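Local coordinates for ABC-type transport auxiliary lipoprotein component domain-containing protein (Xanthomonas campestris pv. campestris, PDB 2IQI), which is of unknown function but probably serves as the auxiliary lipoprotein component of an ABC-type transport system, at residues Gln31-Lys36 / Asp100-Ile105; Arg41-Pro46 / Gln67-Met72; Gln117-Ala122 / Ser151-Ala156; Thr123-Ala128 / Ser141-Val146. All blocks are in the same frame, centred on the assembly; numbering follows the deposited sequence.

Contact 1. Residues Gln31-Lys36 / Asp100-Ile105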
loop_
_atom_site.group_PDB
_atom_site.type_symbol
_atom_site.label_atom_id
_atom_site.label_comp_id
_atom_site.label_asym_id
_atom_site.label_seq_id
_atom_site.Cartn_x
_atom_site.Cartn_y
_atom_site.Cartn_z
ATOM N N GLN A 31 0.166 15.270 -13.635
ATOM C CA GLN A 31 1.280 14.357 -13.623
ATOM C C GLN A 31 1.601 14.048 -12.206
ATOM O O GLN A 31 1.561 14.960 -11.362
ATOM C CB GLN A 31 2.484 14.965 -14.308
ATOM C CG GLN A 31 2.262 15.190 -15.798
ATOM C CD GLN A 31 3.561 15.349 -16.594
ATOM O OE1 GLN A 31 3.564 15.147 -17.825
ATOM N NE2 GLN A 31 4.676 15.688 -15.897
ATOM N N LEU A 32 1.911 12.764 -11.951
ATOM C CA LEU A 32 2.018 12.255 -10.606
ATOM C C LEU A 32 3.393 11.724 -10.278
ATOM O O LEU A 32 3.958 10.870 -10.980
ATOM C CB LEU A 32 0.946 11.185 -10.330
ATOM C CG LEU A 32 0.813 10.595 -8.904
ATOM C CD1 LEU A 32 0.489 11.646 -7.844
ATOM C CD2 LEU A 32 -0.215 9.488 -8.862
ATOM N N LEU A 33 3.925 12.234 -9.183
ATOM C CA LEU A 33 5.146 11.696 -8.642
ATOM C C LEU A 33 4.777 10.850 -7.413
ATOM O O LEU A 33 4.185 11.385 -6.461
ATOM C CB LEU A 33 6.150 12.810 -8.272
ATOM C CG LEU A 33 7.261 12.281 -7.346
ATOM C CD1 LEU A 33 8.182 11.397 -8.133
ATOM C CD2 LEU A 33 8.051 13.359 -6.593
ATOM N N VAL A 34 5.118 9.555 -7.430
ATOM C CA VAL A 34 4.894 8.706 -6.286
ATOM C C VAL A 34 6.184 8.687 -5.469
ATOM O O VAL A 34 7.189 8.150 -5.912
ATOM C CB VAL A 34 4.476 7.267 -6.720
ATOM C CG1 VAL A 34 4.328 6.341 -5.506
ATOM C CG2 VAL A 34 3.207 7.292 -7.532
ATOM N N ALA A 35 6.163 9.262 -4.275
ATOM C CA ALA A 35 7.322 9.216 -3.389
ATOM C C ALA A 35 7.673 7.803 -2.844
ATOM O O ALA A 35 6.871 6.855 -2.950
ATOM C CB ALA A 35 7.130 10.195 -2.246
ATOM N N LYS A 36 8.870 7.664 -2.272
ATOM C CA LYS A 36 9.192 6.474 -1.488
ATOM C C LYS A 36 8.321 6.516 -0.248
ATOM O O LYS A 36 8.299 7.527 0.441
ATOM C CB LYS A 36 10.677 6.424 -1.064
ATOM C CG LYS A 36 11.592 5.788 -2.095
ATOM C CD LYS A 36 12.828 5.084 -1.465
ATOM C CE LYS A 36 13.927 4.707 -2.571
ATOM N NZ LYS A 36 15.417 4.952 -2.152
ATOM N N ASP A 100 2.977 17.715 -11.482
ATOM C CA ASP A 100 1.945 18.523 -10.790
ATOM C C ASP A 100 1.641 18.112 -9.332
ATOM O O ASP A 100 1.631 18.944 -8.433
ATOM C CB ASP A 100 0.650 18.492 -11.589
ATOM C CG ASP A 100 0.849 18.846 -13.049
ATOM O OD1 ASP A 100 0.911 20.050 -13.351
ATOM O OD2 ASP A 100 0.914 17.928 -13.895
ATOM N N TYR A 101 1.386 16.829 -9.090
ATOM C CA TYR A 101 1.097 16.333 -7.719
ATOM C C TYR A 101 2.122 15.334 -7.245
ATOM O O TYR A 101 2.748 14.661 -8.065
ATOM C CB TYR A 101 -0.296 15.705 -7.635
ATOM C CG TYR A 101 -1.389 16.707 -7.884
ATOM C CD1 TYR A 101 -1.888 17.498 -6.841
ATOM C CD2 TYR A 101 -1.907 16.900 -9.173
ATOM C CE1 TYR A 101 -2.897 18.452 -7.069
ATOM C CE2 TYR A 101 -2.911 17.848 -9.412
ATOM C CZ TYR A 101 -3.391 18.614 -8.355
ATOM O OH TYR A 101 -4.373 19.518 -8.578
ATOM N N LYS A 102 2.266 15.228 -5.923
ATOM C CA LYS A 102 3.150 14.251 -5.290
ATOM C C LYS A 102 2.337 13.411 -4.301
ATOM O O LYS A 102 1.683 13.961 -3.412
ATOM C CB LYS A 102 4.309 14.966 -4.581
ATOM C CG LYS A 102 5.199 14.071 -3.692
ATOM C CD LYS A 102 5.832 14.871 -2.514
ATOM C CE LYS A 102 7.300 14.422 -2.260
ATOM N NZ LYS A 102 7.931 15.018 -1.026
ATOM N N LEU A 103 2.373 12.080 -4.476
ATOM C CA LEU A 103 1.720 11.122 -3.548
ATOM C C LEU A 103 2.717 10.592 -2.548
ATOM O O LEU A 103 3.623 9.815 -2.915
ATOM C CB LEU A 103 1.109 9.951 -4.301
ATOM C CG LEU A 103 0.501 8.823 -3.480
ATOM C CD1 LEU A 103 -0.643 9.283 -2.624
ATOM C CD2 LEU A 103 0.038 7.734 -4.413
ATOM N N ALA A 104 2.542 11.001 -1.289
ATOM C CA ALA A 104 3.406 10.533 -0.205
ATOM C C ALA A 104 2.693 9.592 0.801
ATOM O O ALA A 104 1.700 9.962 1.436
ATOM C CB ALA A 104 4.018 11.722 0.516
ATOM N N ILE A 105 3.234 8.390 0.961
ATOM C CA ILE A 105 2.653 7.381 1.824
ATOM C C ILE A 105 3.513 7.132 3.054
ATOM O O ILE A 105 4.692 6.934 2.954
ATOM C CB ILE A 105 2.440 6.069 1.054
ATOM C CG1 ILE A 105 1.530 6.288 -0.147
ATOM C CG2 ILE A 105 1.744 5.053 1.913
ATOM C CD1 ILE A 105 1.610 5.152 -1.161
HETATM O O HOH W 1 4.439 7.399 -1.319
#
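With CG anti to the backbone N in both (chi1 -175° and 175°), and so beside the carbonyl carbon, Leu32 and Leu103 spread their branches over the face they share in a parallel pair of strands of the mixed sheet. Leu32 reaches across that pair. Its CD1 lies 4.1 Å from Tyr101 CB and 4.0 Å from Leu103 CB, so one methyl settles between two residues of the facing strand that stand on the same face two positions apart. Val34 shares this face, and helices 69-82 and 155-185 cover it: Leu32 rests on Phe81 and Thr177, and Tyr101, whose ring swings away from strand 31-34, sends its OH to Asp184. On the other face Leu33 and Lys102 lie side by side and point the same way, with Leu33 CD2 against the aliphatic CG of Lys102.

The backbone shows the staggered bonding of parallel strands, in which Leu33 gives and receives on one edge. Gln31 O accepts from Tyr101 N at 2.9 Å, nearly along the C=O axis, while Leu33 N reaches Tyr101 O at 2.9 Å within the carbonyl plane. Leu33 O then takes Leu103 N. The bond from Ala35 N to Leu103 O arrives 27° above the carbonyl plane, where strand 31-34 has already given way to loop. At the opposite end Asp100 OD2 adds a weak bond from Gln31 N. Beyond Ala35 the direct pattern stops, and a water takes over: it donates to Ala35 O and Leu103 O, both at 3.0 Å, and accepts from Ile105 N at 2.8 Å.

Contact 2. Residues Arg41-Pro46 / Gln67-Met72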
loop_
_atom_site.group_PDB
_atom_site.type_symbol
_atom_site.label_atom_id
_atom_site.label_comp_id
_atom_site.label_asym_id
_atom_site.label_seq_id
_atom_site.Cartn_x
_atom_site.Cartn_y
_atom_site.Cartn_z
ATOM N N ARG A 41 11.984 0.969 10.564
ATOM C CA ARG A 41 12.872 -0.086 10.048
ATOM C C ARG A 41 12.295 -1.495 10.107
ATOM O O ARG A 41 12.576 -2.320 9.252
ATOM C CB ARG A 41 14.228 -0.050 10.744
ATOM C CG ARG A 41 15.321 0.432 9.827
ATOM C CD ARG A 41 16.558 0.839 10.603
ATOM N NE ARG A 41 17.301 1.828 9.815
ATOM C CZ ARG A 41 18.599 2.107 9.947
ATOM N NH1 ARG A 41 19.338 1.466 10.853
ATOM N NH2 ARG A 41 19.155 3.028 9.160
ATOM N N ILE A 42 11.489 -1.744 11.130
ATOM C CA ILE A 42 10.837 -3.016 11.331
ATOM C C ILE A 42 9.823 -3.371 10.193
ATOM O O ILE A 42 9.655 -4.546 9.845
ATOM C CB ILE A 42 10.226 -3.050 12.757
ATOM C CG1 ILE A 42 9.889 -4.476 13.205
ATOM C CG2 ILE A 42 9.018 -2.085 12.893
ATOM C CD1 ILE A 42 9.909 -4.650 14.749
ATOM N N ILE A 43 9.173 -2.357 9.614
ATOM C CA ILE A 43 8.235 -2.553 8.509
ATOM C C ILE A 43 9.019 -2.622 7.210
ATOM O O ILE A 43 8.711 -3.390 6.295
ATOM C CB ILE A 43 7.282 -1.352 8.385
ATOM C CG1 ILE A 43 6.256 -1.339 9.522
ATOM C CG2 ILE A 43 6.582 -1.343 7.024
ATOM C CD1 ILE A 43 5.276 -0.188 9.394
ATOM N N ASP A 44 10.045 -1.790 7.152
ATOM C CA ASP A 44 10.839 -1.589 5.963
ATOM C C ASP A 44 11.965 -2.608 5.878
ATOM O O ASP A 44 13.095 -2.264 5.513
ATOM C CB ASP A 44 11.429 -0.184 6.038
ATOM C CG ASP A 44 11.830 0.346 4.702
ATOM O OD1 ASP A 44 11.379 -0.217 3.675
ATOM O OD2 ASP A 44 12.610 1.320 4.698
ATOM N N SER A 45 11.676 -3.847 6.267
ATOM C CA SER A 45 12.614 -4.919 6.128
ATOM C C SER A 45 11.985 -5.936 5.159
ATOM O O SER A 45 10.796 -5.836 4.830
ATOM C CB SER A 45 12.876 -5.536 7.491
ATOM O OG SER A 45 11.977 -6.609 7.738
ATOM N N PRO A 46 12.784 -6.875 4.625
ATOM C CA PRO A 46 12.116 -7.991 3.957
ATOM C C PRO A 46 11.464 -9.012 4.928
ATOM O O PRO A 46 10.883 -10.031 4.487
ATOM C CB PRO A 46 13.236 -8.618 3.104
ATOM C CG PRO A 46 14.483 -8.292 3.832
ATOM C CD PRO A 46 14.251 -6.941 4.486
ATOM N N GLN A 67 10.855 -8.282 -1.676
ATOM C CA GLN A 67 11.253 -6.881 -1.568
ATOM C C GLN A 67 10.902 -6.472 -0.156
ATOM O O GLN A 67 10.026 -7.082 0.420
ATOM C CB GLN A 67 10.391 -6.005 -2.479
ATOM C CG GLN A 67 10.721 -6.017 -3.909
ATOM C CD GLN A 67 9.638 -5.357 -4.730
ATOM O OE1 GLN A 67 8.490 -5.811 -4.749
ATOM N NE2 GLN A 67 10.000 -4.289 -5.432
ATOM N N PRO A 68 11.520 -5.387 0.372
ATOM C CA PRO A 68 10.966 -4.806 1.594
ATOM C C PRO A 68 9.554 -4.294 1.361
ATOM O O PRO A 68 9.170 -4.006 0.220
ATOM C CB PRO A 68 11.898 -3.637 1.882
ATOM C CG PRO A 68 13.108 -3.872 1.061
ATOM C CD PRO A 68 12.697 -4.643 -0.124
ATOM N N ALA A 69 8.791 -4.181 2.445
ATOM C CA ALA A 69 7.348 -3.980 2.384
ATOM C C ALA A 69 6.957 -2.640 1.769
ATOM O O ALA A 69 6.030 -2.565 0.964
ATOM C CB ALA A 69 6.744 -4.151 3.739
ATOM N N THR A 70 7.687 -1.596 2.114
ATOM C CA THR A 70 7.557 -0.297 1.452
ATOM C C THR A 70 7.805 -0.372 -0.038
ATOM O O THR A 70 7.143 0.323 -0.782
ATOM C CB THR A 70 8.545 0.721 2.032
ATOM O OG1 THR A 70 9.868 0.226 1.846
ATOM C CG2 THR A 70 8.329 0.855 3.519
ATOM N N ASP A 71 8.750 -1.187 -0.495
ATOM C CA ASP A 71 8.979 -1.300 -1.939
ATOM C C ASP A 71 7.872 -2.090 -2.659
ATOM O O ASP A 71 7.615 -1.812 -3.850
ATOM C CB ASP A 71 10.354 -1.915 -2.275
ATOM C CG ASP A 71 11.554 -1.070 -1.766
ATOM O OD1 ASP A 71 11.407 0.136 -1.414
ATOM O OD2 ASP A 71 12.672 -1.634 -1.718
ATOM N N MET A 72 7.274 -3.101 -1.981
ATOM C CA MET A 72 6.155 -3.881 -2.570
ATOM C C MET A 72 5.018 -2.871 -2.758
ATOM O O MET A 72 4.304 -2.887 -3.773
ATOM C CB MET A 72 5.635 -5.038 -1.672
ATOM C CG MET A 72 6.620 -6.107 -1.170
ATOM S SD MET A 72 5.839 -7.379 -0.088
ATOM C CE MET A 72 4.774 -8.063 -1.314
#
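The tight part of this contact centres on Asp44 and Thr70, whose side chains cross at about a right angle. Asp44 holds CG anti to its backbone N (chi1 -158°), which carries OD1 across to Thr70. Thr70 places OG1 in the crowded position between its own backbone N and carbonyl carbon, and donates to Asp44 OD1 at a modelled 2.4 Å. The hydroxyl meets the carboxylate from above its plane, 37° out of it, and Thr70 CG2 comes to 3.2 Å from the same Asp44 OD1, so hydroxyl and methyl both face one oxygen. One residue earlier, Ala69 CB lies against Ile43, 4.3 Å from its CG2, and Phe110 of strand 101-110 touches both residues from the sheet side.

The whole forms around the beginning of helix 69-82, where Pro68 is the N-cap and Met72 N bonds back to Pro68 O, while the partner is the loop joining strands 31-34 and 49-51. Residues 43-46 run nearly antiparallel to residues 67-70. The helix start could favour the charged form of Asp44, although Asp71 OD1, 5.1 Å from Asp44 OD1, would work the other way.

Toward Pro46 and Gln67 the fit loosens. Ser45 O receives a CA-H...O contact from Pro68 CA at 3.4 Å, but its own OG turns to the backbone N of Arg47. Pro46 is exposed and loosely packed, its CA 4.1 Å from Pro68 CA and 4.2 Å from Gln67 O, and the Gln67 side chain leaves the loop altogether, its NE2 bonding to Asp75 OD2 farther along the helix.

Contact 3. Residues Gln117-Ala122 / Ser151-Ala156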
loop_
_atom_site.group_PDB
_atom_site.type_symbol
_atom_site.label_atom_id
_atom_site.label_comp_id
_atom_site.label_asym_id
_atom_site.label_seq_id
_atom_site.Cartn_x
_atom_site.Cartn_y
_atom_site.Cartn_z
ATOM N N GLN A 117 -7.544 -13.654 18.053
ATOM C CA GLN A 117 -8.336 -14.600 17.302
ATOM C C GLN A 117 -7.460 -15.798 17.131
ATOM O O GLN A 117 -6.301 -15.799 17.507
ATOM C CB GLN A 117 -8.710 -14.029 15.937
ATOM C CG GLN A 117 -9.865 -13.052 15.972
ATOM C CD GLN A 117 -11.189 -13.770 16.076
ATOM O OE1 GLN A 117 -11.332 -14.738 16.834
ATOM N NE2 GLN A 117 -12.153 -13.338 15.278
ATOM N N SER A 118 -8.026 -16.825 16.542
ATOM C CA SER A 118 -7.328 -18.079 16.388
ATOM C C SER A 118 -6.459 -17.999 15.158
ATOM O O SER A 118 -5.341 -18.522 15.183
ATOM C CB SER A 118 -8.327 -19.204 16.232
ATOM O OG SER A 118 -7.940 -20.197 17.126
ATOM N N LEU A 119 -6.992 -17.343 14.103
ATOM C CA LEU A 119 -6.261 -17.071 12.841
ATOM C C LEU A 119 -6.030 -15.560 12.608
ATOM O O LEU A 119 -6.948 -14.746 12.810
ATOM C CB LEU A 119 -7.003 -17.654 11.640
ATOM C CG LEU A 119 -7.488 -19.095 11.681
ATOM C CD1 LEU A 119 -8.561 -19.281 10.629
ATOM C CD2 LEU A 119 -6.323 -20.067 11.506
ATOM N N PRO A 120 -4.826 -15.188 12.125
ATOM C CA PRO A 120 -4.459 -13.791 12.070
ATOM C C PRO A 120 -4.956 -13.128 10.781
ATOM O O PRO A 120 -5.336 -13.820 9.811
ATOM C CB PRO A 120 -2.943 -13.852 12.042
ATOM C CG PRO A 120 -2.653 -15.071 11.206
ATOM C CD PRO A 120 -3.774 -16.044 11.535
ATOM N N ALA A 121 -4.953 -11.794 10.784
ATOM C CA ALA A 121 -5.349 -11.014 9.612
ATOM C C ALA A 121 -4.129 -10.265 9.068
ATOM O O ALA A 121 -3.413 -9.605 9.825
ATOM C CB ALA A 121 -6.462 -10.049 9.966
ATOM N N ALA A 122 -3.887 -10.385 7.762
ATOM C CA ALA A 122 -2.857 -9.559 7.123
ATOM C C ALA A 122 -3.364 -8.132 7.108
ATOM O O ALA A 122 -4.417 -7.867 6.567
ATOM C CB ALA A 122 -2.571 -10.027 5.734
ATOM N N SER A 151 -6.483 -17.904 6.022
ATOM C CA SER A 151 -7.245 -19.107 6.213
ATOM C C SER A 151 -6.573 -20.226 7.016
ATOM O O SER A 151 -7.280 -21.100 7.577
ATOM C CB SER A 151 -7.960 -19.573 4.932
ATOM O OG SER A 151 -7.156 -19.582 3.802
ATOM N N SER A 152 -5.250 -20.183 7.158
ATOM C CA SER A 152 -4.603 -20.941 8.233
ATOM C C SER A 152 -3.454 -20.156 8.881
ATOM O O SER A 152 -3.226 -19.020 8.545
ATOM C CB SER A 152 -4.131 -22.291 7.722
ATOM O OG SER A 152 -2.860 -22.174 7.128
ATOM N N THR A 153 -2.722 -20.750 9.806
ATOM C CA THR A 153 -1.592 -20.057 10.402
ATOM C C THR A 153 -0.254 -20.237 9.640
ATOM O O THR A 153 0.724 -19.588 10.011
ATOM C CB THR A 153 -1.411 -20.467 11.891
ATOM O OG1 THR A 153 -1.174 -21.863 11.964
ATOM C CG2 THR A 153 -2.666 -20.195 12.697
ATOM N N ASP A 154 -0.190 -21.103 8.608
ATOM C CA ASP A 154 1.072 -21.277 7.861
ATOM C C ASP A 154 1.409 -19.975 7.135
ATOM O O ASP A 154 0.527 -19.312 6.590
ATOM C CB ASP A 154 1.109 -22.400 6.769
ATOM C CG ASP A 154 0.206 -23.656 7.053
ATOM O OD1 ASP A 154 -0.068 -24.076 8.224
ATOM O OD2 ASP A 154 -0.194 -24.273 6.026
ATOM N N THR A 155 2.691 -19.653 7.059
ATOM C CA THR A 155 3.111 -18.442 6.386
ATOM C C THR A 155 2.578 -18.331 4.951
ATOM O O THR A 155 2.168 -17.239 4.544
ATOM C CB THR A 155 4.636 -18.188 6.506
ATOM O OG1 THR A 155 5.334 -19.152 5.741
ATOM C CG2 THR A 155 5.093 -18.329 7.965
ATOM N N ALA A 156 2.516 -19.430 4.202
ATOM C CA ALA A 156 1.839 -19.385 2.866
ATOM C C ALA A 156 0.384 -18.838 2.864
ATOM O O ALA A 156 -0.010 -18.124 1.929
ATOM C CB ALA A 156 1.875 -20.724 2.158
#
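The two backbones approach most closely at Leu119 and Thr153, whose CA atoms are still 6.1 Å apart, so that side chains and not main-chain bonds bridge the gap between residues 117-122 and 151-156. Leu119 does most of the bridging. Its CG stands anti to the carbonyl carbon and beside the backbone N (chi1 -49°), and the two methyls divide the facing backbone between them. CD1 of Leu119 comes to 3.8 Å from Ser151 O, while its CD2 fits against both Ser152 CA and Thr153 CG2, each at 3.8 Å.

Thr153 crosses Leu119 at about a right angle. It presents its methyl, CG2 being anti to the carbonyl carbon, and this group also lies 4.0 Å from Ser118 O. Pro120 adds a looser contact, its CD 4.3 Å from Ser152 O, and Tyr114 packs against both Pro120 and Thr153. The patch is small and mostly at the surface.

Immediately beside it Pro120 pairs by backbone with Ser150, just beyond the open end of the hairpin of strands 121-132 and 137-149. The chain then has to leave the sheet and enter helix 155-185, with Asp154 at the N-cap position but making no capping bond through its side chain. The turn is made one step earlier: Ser152 OG accepts from Asp154 N at 3.2 Å and 157°, the defining bond of an ST turn, here leading from a beta hairpin into a long helix.

Contact 4. Residues Thr123-Ala128 / Ser141-Val146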
loop_
_atom_site.group_PDB
_atom_site.type_symbol
_atom_site.label_atom_id
_atom_site.label_comp_id
_atom_site.label_asym_id
_atom_site.label_seq_id
_atom_site.Cartn_x
_atom_site.Cartn_y
_atom_site.Cartn_z
ATOM N N THR A 123 -2.599 -7.239 7.714
ATOM C CA THR A 123 -3.041 -5.931 8.056
ATOM C C THR A 123 -2.087 -4.860 7.533
ATOM O O THR A 123 -0.883 -4.863 7.842
ATOM C CB THR A 123 -3.158 -5.827 9.588
ATOM O OG1 THR A 123 -4.153 -6.752 10.031
ATOM C CG2 THR A 123 -3.543 -4.409 10.046
ATOM N N ILE A 124 -2.634 -3.931 6.756
ATOM C CA ILE A 124 -1.874 -2.814 6.300
ATOM C C ILE A 124 -2.607 -1.602 6.757
ATOM O O ILE A 124 -3.793 -1.457 6.501
ATOM C CB ILE A 124 -1.691 -2.828 4.766
ATOM C CG1 ILE A 124 -1.040 -4.137 4.316
ATOM C CG2 ILE A 124 -0.741 -1.773 4.362
ATOM C CD1 ILE A 124 -0.875 -4.262 2.865
ATOM N N GLU A 125 -1.911 -0.739 7.485
ATOM C CA GLU A 125 -2.414 0.577 7.799
ATOM C C GLU A 125 -1.403 1.610 7.347
ATOM O O GLU A 125 -0.204 1.494 7.675
ATOM C CB GLU A 125 -2.721 0.706 9.271
ATOM C CG GLU A 125 -2.885 2.157 9.733
ATOM C CD GLU A 125 -3.193 2.271 11.240
ATOM O OE1 GLU A 125 -3.290 1.201 11.923
ATOM O OE2 GLU A 125 -3.366 3.427 11.733
ATOM N N LEU A 126 -1.888 2.602 6.587
ATOM C CA LEU A 126 -1.037 3.651 6.014
ATOM C C LEU A 126 -1.752 5.022 5.831
ATOM O O LEU A 126 -3.003 5.087 5.792
ATOM C CB LEU A 126 -0.388 3.178 4.722
ATOM C CG LEU A 126 -1.338 2.811 3.571
ATOM C CD1 LEU A 126 -1.805 4.075 2.812
ATOM C CD2 LEU A 126 -0.787 1.685 2.595
ATOM N N ASN A 127 -0.962 6.104 5.717
ATOM C CA ASN A 127 -1.507 7.435 5.495
ATOM C C ASN A 127 -0.926 8.061 4.232
ATOM O O ASN A 127 0.298 8.140 4.069
ATOM C CB ASN A 127 -1.197 8.308 6.699
ATOM C CG ASN A 127 -1.704 9.722 6.552
ATOM O OD1 ASN A 127 -0.951 10.620 6.136
ATOM N ND2 ASN A 127 -2.981 9.947 6.904
ATOM N N ALA A 128 -1.795 8.495 3.329
ATOM C CA ALA A 128 -1.364 9.164 2.108
ATOM C C ALA A 128 -1.631 10.642 2.191
ATOM O O ALA A 128 -2.700 11.072 2.606
ATOM C CB ALA A 128 -2.100 8.600 0.896
ATOM N N SER A 141 -5.444 14.324 2.831
ATOM C CA SER A 141 -4.727 13.336 3.583
ATOM C C SER A 141 -5.790 12.348 3.953
ATOM O O SER A 141 -6.941 12.742 4.123
ATOM C CB SER A 141 -4.140 13.966 4.834
ATOM O OG SER A 141 -3.046 13.183 5.310
ATOM N N ARG A 142 -5.422 11.071 4.048
ATOM C CA ARG A 142 -6.356 10.018 4.397
ATOM C C ARG A 142 -5.651 8.781 4.902
ATOM O O ARG A 142 -4.691 8.306 4.308
ATOM C CB ARG A 142 -7.235 9.633 3.212
ATOM C CG ARG A 142 -8.197 8.562 3.606
ATOM C CD ARG A 142 -9.171 8.173 2.564
ATOM N NE ARG A 142 -10.181 9.196 2.373
ATOM C CZ ARG A 142 -11.216 9.059 1.551
ATOM N NH1 ARG A 142 -11.389 7.922 0.862
ATOM N NH2 ARG A 142 -12.087 10.052 1.425
ATOM N N THR A 143 -6.174 8.237 5.995
ATOM C CA THR A 143 -5.717 6.973 6.549
ATOM C C THR A 143 -6.506 5.839 5.926
ATOM O O THR A 143 -7.712 5.926 5.820
ATOM C CB THR A 143 -5.853 7.007 8.054
ATOM O OG1 THR A 143 -4.916 7.966 8.544
ATOM C CG2 THR A 143 -5.543 5.663 8.688
ATOM N N PHE A 144 -5.801 4.816 5.456
ATOM C CA PHE A 144 -6.401 3.613 4.875
ATOM C C PHE A 144 -5.988 2.452 5.750
ATOM O O PHE A 144 -4.801 2.311 5.990
ATOM C CB PHE A 144 -5.864 3.369 3.453
ATOM C CG PHE A 144 -6.294 4.404 2.448
ATOM C CD1 PHE A 144 -7.451 4.231 1.706
ATOM C CD2 PHE A 144 -5.531 5.563 2.249
ATOM C CE1 PHE A 144 -7.832 5.193 0.777
ATOM C CE2 PHE A 144 -5.899 6.518 1.325
ATOM C CZ PHE A 144 -7.063 6.333 0.572
ATOM N N THR A 145 -6.937 1.633 6.203
ATOM C CA THR A 145 -6.644 0.416 6.960
ATOM C C THR A 145 -7.306 -0.762 6.267
ATOM O O THR A 145 -8.508 -0.759 6.074
ATOM C CB THR A 145 -7.235 0.426 8.438
ATOM O OG1 THR A 145 -7.047 1.701 9.049
ATOM C CG2 THR A 145 -6.571 -0.612 9.298
ATOM N N VAL A 146 -6.552 -1.796 5.957
ATOM C CA VAL A 146 -7.161 -2.976 5.427
ATOM C C VAL A 146 -6.702 -4.184 6.232
ATOM O O VAL A 146 -5.510 -4.308 6.534
ATOM C CB VAL A 146 -6.797 -3.139 3.966
ATOM C CG1 VAL A 146 -7.217 -4.503 3.451
ATOM C CG2 VAL A 146 -7.464 -2.062 3.150
#
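The Phe144 ring has Arg142 CG over one face, 3.8 Å above its plane and offset toward the rim, and Ala128 CB at its edge, 4.4 Å from CE2. Leu126 CD1 approaches obliquely to 4.1 Å from Phe144 CD2. These groups line one face of the beta hairpin formed by strands 121-132 and 137-149, and helix 155-185 lies over them, with Trp176 meeting the Phe144 ring edge-to-face. Leu126 keeps CG in the crowded position between backbone N and carbonyl carbon (chi1 62°), which turns its branches toward the ring.

Behind the side chains the antiparallel backbone is regular. Leu126 and Phe144 form a hydrogen-bonded pair, Leu126 N to Phe144 O at 3.0 Å and Phe144 N to Leu126 O at 2.8 Å, both nearly along the C=O axis. Ile124 with Val146 repeats this; Ala128 with Arg142 is also hydrogen-bonded, but Ala128 N reaches Arg142 O from above the carbonyl plane.

The other face is polar. Glu125 extends to salt bridges with Arg108 and Arg109 of the adjoining strand, and its CB touches Thr145 CG2. In the next non-hydrogen-bonded pair, Asn127 ND2 donates within its amide plane to Thr143 OG1 at 3.2 Å, bent little from straight (161°).

How the contacts relate
Contacts 1 and 4 are strand pairings in one mixed sheet, linked because strands 101-110 and 121-132 are neighbours in it. They touch directly, Ile105 CG2 lying 3.8 Å from Leu126 CD1 and Leu103 CD1 3.9 Å from Ala128 CB. Contact 3 adjoins contact 4 in sequence and encloses it along the chain, marking the far end of the hairpin; its centre lies 33 Å from that of contact 1, across the middle of the molecule. Contact 2 is nested within the loop closed by contact 1, without touching it, the nearest atoms being about 5 Å apart. From contact 4 it is separated by about 6 Å at the nearest atoms, again without touching.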